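Side-chain contact in beta-1,3-xylanase (Alcaligenes sp., PDB 2COV), which carries a family 31 carbohydrate-binding module that has affinity for beta-1,3-xylan, the polymer this enzyme probably hydrolyses: residues A[17-20]-A[21-24]. Numbering follows the deposited sequence.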
# COMPACT_ATOMS: atom_id res chain seq x y z
N TYR A 17 -0.59 28.43 -5.34
CA TYR A 17 -0.89 29.21 -4.16
C TYR A 17 -2.32 29.82 -4.27
O TYR A 17 -2.64 30.39 -5.28
CB TYR A 17 0.18 30.31 -4.04
CG TYR A 17 -0.12 31.41 -3.05
CD1 TYR A 17 -0.82 32.56 -3.42
CD2 TYR A 17 0.35 31.34 -1.75
CE1 TYR A 17 -1.04 33.59 -2.50
CE2 TYR A 17 0.13 32.38 -0.85
CZ TYR A 17 -0.55 33.45 -1.23
OH TYR A 17 -0.77 34.53 -0.33
N VAL A 18 -3.08 29.65 -3.23
CA VAL A 18 -4.45 30.24 -3.15
C VAL A 18 -4.39 31.41 -2.17
O VAL A 18 -4.83 32.52 -2.51
CB VAL A 18 -5.50 29.20 -2.75
CG1 VAL A 18 -6.88 29.83 -2.61
CG2 VAL A 18 -5.56 28.06 -3.77
N SER A 19 -3.88 31.13 -0.97
CA SER A 19 -3.63 32.19 0.01
C SER A 19 -2.54 31.68 0.90
O SER A 19 -2.10 30.56 0.75
CB SER A 19 -4.89 32.49 0.79
OG SER A 19 -5.22 31.43 1.66
N ASP A 20 -2.14 32.48 1.88
CA ASP A 20 -1.05 32.07 2.73
C ASP A 20 -1.38 30.80 3.51
O ASP A 20 -0.42 30.13 3.91
CB ASP A 20 -0.76 33.17 3.76
CG ASP A 20 0.06 34.30 3.22
OD1 ASP A 20 0.38 34.36 1.98
OD2 ASP A 20 0.40 35.15 4.10
N GLN A 21 -2.63 30.39 3.67
CA GLN A 21 -2.83 29.12 4.37
C GLN A 21 -3.56 28.08 3.50
O GLN A 21 -4.06 27.15 4.04
CB GLN A 21 -3.54 29.27 5.68
CG GLN A 21 -4.96 29.79 5.42
CD GLN A 21 -4.98 31.27 5.59
OE1 GLN A 21 -5.22 32.01 4.61
NE2 GLN A 21 -4.65 31.73 6.82
N GLU A 22 -3.60 28.27 2.19
CA GLU A 22 -4.29 27.32 1.30
C GLU A 22 -3.49 27.08 0.01
O GLU A 22 -3.06 28.01 -0.68
CB GLU A 22 -5.70 27.80 0.92
CG GLU A 22 -6.79 27.54 2.04
CD GLU A 22 -8.21 27.64 1.52
OE1 GLU A 22 -9.08 27.09 2.28
OE2 GLU A 22 -8.42 28.26 0.41
N ILE A 23 -3.36 25.80 -0.32
CA ILE A 23 -2.69 25.31 -1.53
C ILE A 23 -3.73 24.55 -2.35
O ILE A 23 -4.52 23.84 -1.78
CB ILE A 23 -1.50 24.38 -1.16
CG1 ILE A 23 -0.68 24.02 -2.40
CG2 ILE A 23 -1.96 23.14 -0.43
CD1 ILE A 23 0.52 23.18 -2.06
N GLU A 24 -3.73 24.76 -3.68
CA GLU A 24 -4.56 23.93 -4.56
C GLU A 24 -3.58 22.98 -5.24
O GLU A 24 -2.66 23.40 -5.92
CB GLU A 24 -5.25 24.81 -5.59
CG GLU A 24 -6.06 23.96 -6.61
CD GLU A 24 -6.77 24.76 -7.64
OE1 GLU A 24 -6.11 25.44 -8.41
OE2 GLU A 24 -7.97 24.65 -7.75
O HOH W 1 -7.96 30.77 0.91
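With chi1 near 70° in Ser-19 and 64° in Gln-21, OG of the serine and CG of the glutamine each sit between their own backbone N and carbonyl carbon; a bend at chi2 of Gln-21 then folds its amide back, bringing OE1 to 3.0 Å from OG of Ser-19. A water lies 2.9 Å from the same OG and donates to OE2 of Glu-22 (2.6 Å), linking serine and glutamate on the face they share. Val-18 leans against the same glutamate, its CG1 3.7 Å from Glu-22 OE2, while its other methyl, CG2, rests on CB of Glu-24, whose OE1 is hydrogen-bonded to ND2 of Asn-16. On the other face, with Ile-23, one face of the Tyr-17 ring packs against CA of Ser-19, toward the rim of the ring, and its OH donates to OD1 of Asp-20 (2.6 Å) on the anti side of the carboxylate, 35° out of its plane; this bond ties the strand to the turn. In the backbone, O of Glu-22 accepts from both Val-18 N (3.0 Å) and Ser-19 N (3.2 Å), and N of Glu-22 returns a bond to Ser-19 O. Val-18 and Ser-19 both facing Glu-22 form a classic beta bulge, here running straight into a type I turn, Ser-19 to Glu-22, that closes the hairpin of strands 13-19 and 22-28 at the 13-19 end of the module's antiparallel sheet.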